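Local structure of polyphosphate kinase (Porphyromonas gingivalis, 2O8R) at residues Ser16-Asn21 and Glu50-Val55; Ile44-Leu49 and Glu96-Ile101. The protein probably catalyses the reversible transfer of the terminal phosphate of ATP to build long-chain polyphosphate, with magnesium as cofactor. The protein carries 3 engineered substitutions. All blocks are in the same frame, centred on the assembly; numbering follows the deposited sequence.

Contact 1: Ser16-Asn21 and Glu50-Val55; sequences SWLSFN and EEFYTV
In the antiparallel helical hairpin at the start of this PPK1-family chain, Trp17 of helix 13-29 and Phe52 of helix 35-63 form an offset aromatic stack. The six-membered ring of Trp17 and the ring of Phe52 are nearly parallel, with 9° between their planes, and their centroids lie 4.3 Å apart. The overlap is partial. Trp17 CE3 rests over the rim of the Phe52 ring, 3.3 Å from Phe52 CD1, while Trp17 CZ3 approaches Phe52 CG at 3.5 Å. Because the two side chains slide past each other in opposite directions, the benzo half of the indole also reaches back to the root of its partner. There Phe52 CB stands over the indole face, 3.9 Å from the centroid of the Trp17 six-membered ring, in a CH-pi contact. Both residues have CG anti to the backbone N (chi1 -173° in Trp17 and -172° in Phe52), which sends each ring across the gap between the helices. On the other face of the indole lies Phe20, one turn further along helix 13-29, so that Trp17 is sandwiched between an aromatic of its own helix and one of the next. Leu18 adds a looser apolar contact, its CD2 methyl meeting Phe52 CE2 at 4.2 Å, with the two side chains crossing at about a right angle. The joint is wholly apolar and largely buried. Asn48, a predicted ATP ligand, also packs against Trp17, which puts the stack next to the probable nucleotide site. Helix 83-112 packs alongside, with Thr90 against Leu18 and Ile87 against Phe52, while Ser16 bonds through OG to the backbone N of Cys573, tying helix 13-29 to a loop that follows strand 564-569.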
# COMPACT_ATOMS: atom_id res chain seq x y z
N SER A 16 -13.35 3.94 32.29
CA SER A 16 -13.80 5.03 31.47
C SER A 16 -13.62 4.70 30.00
O SER A 16 -14.50 4.99 29.19
CB SER A 16 -13.05 6.31 31.83
OG SER A 16 -13.23 7.30 30.85
N TRP A 17 -12.51 4.08 29.64
CA TRP A 17 -12.33 3.71 28.23
C TRP A 17 -13.37 2.71 27.80
O TRP A 17 -13.99 2.88 26.76
CB TRP A 17 -10.94 3.15 27.94
CG TRP A 17 -10.74 2.93 26.47
CD1 TRP A 17 -10.24 3.84 25.57
CD2 TRP A 17 -11.03 1.75 25.72
NE1 TRP A 17 -10.21 3.29 24.32
CE2 TRP A 17 -10.69 2.01 24.38
CE3 TRP A 17 -11.56 0.49 26.06
CZ2 TRP A 17 -10.84 1.06 23.37
CZ3 TRP A 17 -11.71 -0.45 25.06
CH2 TRP A 17 -11.36 -0.15 23.72
N LEU A 18 -13.55 1.66 28.59
CA LEU A 18 -14.51 0.61 28.28
C LEU A 18 -15.92 1.15 28.11
O LEU A 18 -16.70 0.65 27.32
CB LEU A 18 -14.44 -0.51 29.33
CG LEU A 18 -13.19 -1.40 29.18
CD1 LEU A 18 -12.96 -2.28 30.40
CD2 LEU A 18 -13.27 -2.25 27.90
N SER A 19 -16.20 2.22 28.84
CA SER A 19 -17.46 2.94 28.72
C SER A 19 -17.63 3.52 27.32
O SER A 19 -18.72 3.49 26.75
CB SER A 19 -17.51 4.06 29.77
OG SER A 19 -18.76 4.70 29.77
N PHE A 20 -16.53 4.04 26.79
CA PHE A 20 -16.50 4.61 25.45
C PHE A 20 -16.77 3.52 24.42
O PHE A 20 -17.58 3.71 23.50
CB PHE A 20 -15.15 5.30 25.21
CG PHE A 20 -14.73 5.37 23.78
CD1 PHE A 20 -15.40 6.20 22.88
CD2 PHE A 20 -13.63 4.64 23.33
CE1 PHE A 20 -15.01 6.27 21.55
CE2 PHE A 20 -13.23 4.70 22.00
CZ PHE A 20 -13.91 5.52 21.11
N ASN A 21 -16.14 2.36 24.58
CA ASN A 21 -16.36 1.30 23.61
C ASN A 21 -17.76 0.70 23.72
O ASN A 21 -18.31 0.23 22.73
CB ASN A 21 -15.26 0.24 23.63
CG ASN A 21 -14.78 -0.11 22.24
OD1 ASN A 21 -14.82 0.71 21.31
ND2 ASN A 21 -14.32 -1.34 22.07
N GLU A 50 -9.11 -4.46 20.22
CA GLU A 50 -7.87 -5.12 19.85
C GLU A 50 -6.70 -4.25 20.30
O GLU A 50 -5.73 -4.74 20.87
CB GLU A 50 -7.83 -5.38 18.35
CG GLU A 50 -6.59 -6.10 17.86
CD GLU A 50 -6.48 -7.53 18.35
OE1 GLU A 50 -7.47 -8.29 18.26
OE2 GLU A 50 -5.39 -7.90 18.81
N GLU A 51 -6.82 -2.95 20.05
CA GLU A 51 -5.81 -1.96 20.41
C GLU A 51 -5.65 -1.86 21.93
O GLU A 51 -4.54 -1.89 22.45
CB GLU A 51 -6.18 -0.60 19.81
CG GLU A 51 -5.22 0.55 20.11
CD GLU A 51 -3.95 0.51 19.27
OE1 GLU A 51 -3.92 -0.18 18.23
OE2 GLU A 51 -2.98 1.20 19.65
N PHE A 52 -6.78 -1.76 22.62
CA PHE A 52 -6.84 -1.78 24.07
C PHE A 52 -6.12 -2.99 24.63
O PHE A 52 -5.32 -2.86 25.55
CB PHE A 52 -8.30 -1.83 24.52
CG PHE A 52 -8.51 -1.66 26.00
CD1 PHE A 52 -8.39 -0.42 26.61
CD2 PHE A 52 -8.88 -2.76 26.79
CE1 PHE A 52 -8.63 -0.26 27.97
CE2 PHE A 52 -9.11 -2.61 28.15
CZ PHE A 52 -8.99 -1.35 28.75
N TYR A 53 -6.40 -4.17 24.09
CA TYR A 53 -5.71 -5.36 24.56
C TYR A 53 -4.19 -5.28 24.35
O TYR A 53 -3.44 -5.51 25.30
CB TYR A 53 -6.33 -6.63 23.98
CG TYR A 53 -7.34 -7.27 24.89
CD1 TYR A 53 -8.66 -6.82 24.93
CD2 TYR A 53 -6.98 -8.31 25.75
CE1 TYR A 53 -9.60 -7.40 25.78
CE2 TYR A 53 -7.92 -8.89 26.61
CZ TYR A 53 -9.22 -8.43 26.61
OH TYR A 53 -10.14 -8.99 27.45
N THR A 54 -3.74 -4.91 23.16
CA THR A 54 -2.29 -5.00 22.87
C THR A 54 -1.41 -3.96 23.56
O THR A 54 -0.21 -4.17 23.68
CB THR A 54 -1.94 -5.05 21.36
OG1 THR A 54 -1.95 -3.73 20.81
CG2 THR A 54 -2.89 -5.95 20.60
N VAL A 55 -2.00 -2.84 24.00
CA VAL A 55 -1.21 -1.82 24.70
C VAL A 55 -1.58 -1.65 26.18
O VAL A 55 -0.72 -1.40 27.03
CB VAL A 55 -1.19 -0.43 23.96
CG1 VAL A 55 -1.74 -0.55 22.54
CG2 VAL A 55 -1.95 0.62 24.74

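Contact 2: Ile44-Leu49 and Glu96-Ile101. With SO4 (sulfate ion), chain D.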
# COMPACT_ATOMS: atom_id res chain seq x y z
N ILE A 44 -15.52 -1.40 14.18
CA ILE A 44 -14.78 -0.40 14.95
C ILE A 44 -14.60 -0.85 16.40
O ILE A 44 -13.48 -0.83 16.91
CB ILE A 44 -15.46 0.99 14.93
CG1 ILE A 44 -15.36 1.61 13.53
CG2 ILE A 44 -14.82 1.91 15.97
CD1 ILE A 44 -16.22 2.86 13.33
N PHE A 45 -15.70 -1.28 17.02
CA PHE A 45 -15.67 -1.78 18.39
C PHE A 45 -14.64 -2.89 18.56
O PHE A 45 -13.89 -2.91 19.54
CB PHE A 45 -17.05 -2.30 18.80
CG PHE A 45 -17.06 -3.04 20.11
CD1 PHE A 45 -17.33 -2.37 21.28
CD2 PHE A 45 -16.82 -4.40 20.16
CE1 PHE A 45 -17.34 -3.04 22.49
CE2 PHE A 45 -16.85 -5.08 21.35
CZ PHE A 45 -17.10 -4.40 22.53
N SER A 46 -14.60 -3.79 17.58
CA SER A 46 -13.69 -4.90 17.60
C SER A 46 -12.25 -4.42 17.48
O SER A 46 -11.39 -4.88 18.24
CB SER A 46 -14.01 -5.89 16.48
OG SER A 46 -15.31 -6.43 16.63
N SER A 47 -11.99 -3.51 16.54
CA SER A 47 -10.62 -2.99 16.34
C SER A 47 -10.10 -2.16 17.52
O SER A 47 -8.91 -2.21 17.84
CB SER A 47 -10.48 -2.18 15.04
OG SER A 47 -11.67 -1.47 14.76
N ASN A 48 -11.00 -1.41 18.16
CA ASN A 48 -10.66 -0.67 19.38
C ASN A 48 -10.27 -1.58 20.52
O ASN A 48 -9.33 -1.29 21.23
CB ASN A 48 -11.83 0.20 19.85
CG ASN A 48 -12.20 1.25 18.85
OD1 ASN A 48 -11.44 1.55 17.92
ND2 ASN A 48 -13.38 1.82 19.03
N LEU A 49 -11.02 -2.67 20.70
CA LEU A 49 -10.76 -3.61 21.77
C LEU A 49 -9.49 -4.40 21.49
O LEU A 49 -8.85 -4.94 22.39
CB LEU A 49 -11.95 -4.54 21.96
CG LEU A 49 -11.91 -5.45 23.17
CD1 LEU A 49 -11.71 -4.63 24.44
CD2 LEU A 49 -13.17 -6.30 23.27
N GLU A 96 -21.17 -10.49 24.95
CA GLU A 96 -22.50 -11.09 24.89
C GLU A 96 -23.49 -10.17 24.20
O GLU A 96 -24.32 -10.61 23.39
CB GLU A 96 -22.99 -11.41 26.29
CG GLU A 96 -22.26 -12.56 26.95
CD GLU A 96 -22.89 -12.96 28.28
OE1 GLU A 96 -23.99 -12.45 28.59
OE2 GLU A 96 -22.27 -13.77 29.00
N LEU A 97 -23.41 -8.89 24.54
CA LEU A 97 -24.17 -7.87 23.83
C LEU A 97 -23.88 -7.87 22.33
O LEU A 97 -24.81 -7.90 21.52
CB LEU A 97 -23.88 -6.49 24.43
CG LEU A 97 -24.54 -5.28 23.78
CD1 LEU A 97 -26.06 -5.43 23.74
CD2 LEU A 97 -24.14 -4.06 24.54
N TYR A 98 -22.59 -7.86 21.97
CA TYR A 98 -22.14 -7.87 20.57
C TYR A 98 -22.81 -8.98 19.76
O TYR A 98 -23.36 -8.72 18.68
CB TYR A 98 -20.62 -8.05 20.54
CG TYR A 98 -19.94 -7.76 19.22
CD1 TYR A 98 -19.22 -6.58 19.03
CD2 TYR A 98 -19.95 -8.69 18.18
CE1 TYR A 98 -18.56 -6.33 17.84
CE2 TYR A 98 -19.30 -8.44 16.98
CZ TYR A 98 -18.61 -7.26 16.81
OH TYR A 98 -17.96 -7.02 15.62
N TYR A 99 -22.79 -10.20 20.28
CA TYR A 99 -23.37 -11.32 19.55
C TYR A 99 -24.89 -11.28 19.46
O TYR A 99 -25.47 -11.69 18.45
CB TYR A 99 -22.86 -12.64 20.11
CG TYR A 99 -21.47 -12.98 19.61
CD1 TYR A 99 -21.28 -13.67 18.41
CD2 TYR A 99 -20.34 -12.61 20.33
CE1 TYR A 99 -20.00 -13.98 17.94
CE2 TYR A 99 -19.06 -12.92 19.87
CZ TYR A 99 -18.90 -13.60 18.68
OH TYR A 99 -17.64 -13.91 18.26
N ARG A 100 -25.54 -10.75 20.50
CA ARG A 100 -26.96 -10.47 20.46
C ARG A 100 -27.28 -9.51 19.31
O ARG A 100 -28.16 -9.78 18.51
CB ARG A 100 -27.46 -9.92 21.79
CG ARG A 100 -28.08 -10.98 22.70
CD ARG A 100 -28.69 -10.37 23.94
NE ARG A 100 -27.68 -10.08 24.96
CZ ARG A 100 -27.44 -8.89 25.48
NH1 ARG A 100 -28.15 -7.83 25.11
NH2 ARG A 100 -26.48 -8.75 26.40
N ILE A 101 -26.55 -8.41 19.22
CA ILE A 101 -26.74 -7.47 18.12
C ILE A 101 -26.51 -8.16 16.78
O ILE A 101 -27.31 -8.02 15.86
CB ILE A 101 -25.83 -6.24 18.26
CG1 ILE A 101 -26.18 -5.51 19.55
CG2 ILE A 101 -26.05 -5.27 17.12
CD1 ILE A 101 -25.17 -4.51 19.98
S SO4 D . -15.44 -9.60 18.88
O1 SO4 D . -15.96 -8.33 18.38
O2 SO4 D . -16.56 -10.51 19.12
O3 SO4 D . -14.52 -10.19 17.90
O4 SO4 D . -14.77 -9.35 20.15
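With chi1 at 171° in Phe45 and -166° in Tyr98, both rings lie beside their own carbonyl carbon, on the far side of CB from the backbone N, and from there they meet between helices 35-63 and 83-112. These two helices belong to the N-terminal helical domain of the PPK1 family, and their facing segments run antiparallel. The rings pass in opposite directions and meet obliquely, with 39° between their planes and 5.5 Å between centroids. The contact rests on one side of each ring: Phe45 CD2 lies 3.4 Å from Tyr98 CD1, and Phe45 CE2 is close to the same atom. Beyond the aromatic pair, the phenol of Tyr98 extends to the next residue of the opposite helix, where Tyr98 OH comes within 2.9 Å of Ser46 OG. A weak hydrogen bond links Tyr98 OH to the carbonyl O of Leu42, one turn earlier on helix 35-63. A sulfate ion, probably from the crystallisation liquor, lies beside this polar end. Its O1 lies over one face of the Tyr98 ring, offset toward the rim and 3.3 Å from Tyr98 CZ, and the same oxygen is near the plane of the Phe45 ring, at its edge. Tyr99 flanks the ion on another side, its CE2 being 3.6 Å from sulfate O2, while its own hydroxyl bonds to the carbonyl O of Tyr300. Leu25 of helix 13-29 packs against Phe45, and Leu303 and Leu306 from a loop pack against Tyr98. On helix 35-63, Ser46 OG is hydrogen-bonded to sulfate O1 at 2.7 Å and has a second partner in Leu42 O.

Helix 35-63 is common to both contacts, presenting Phe52 to helix 13-29 in contact 1 and, about two turns earlier, Phe45 and Ser46 to helix 83-112 in contact 2. Both are mainly buried, but contact 1 is purely apolar and built on an offset stack of nearly parallel rings, whereas contact 2 pairs its rings obliquely and ends in hydroxyls beside a bound anion. Asn21 connects them: its OD1 probably accepts a hydrogen bond from Asn48 ND2 (2.9 Å) and its ND2 probably donates one to Phe45 O (3.0 Å). Asn48, a predicted ATP ligand, is thus probably held in part by helix 13-29.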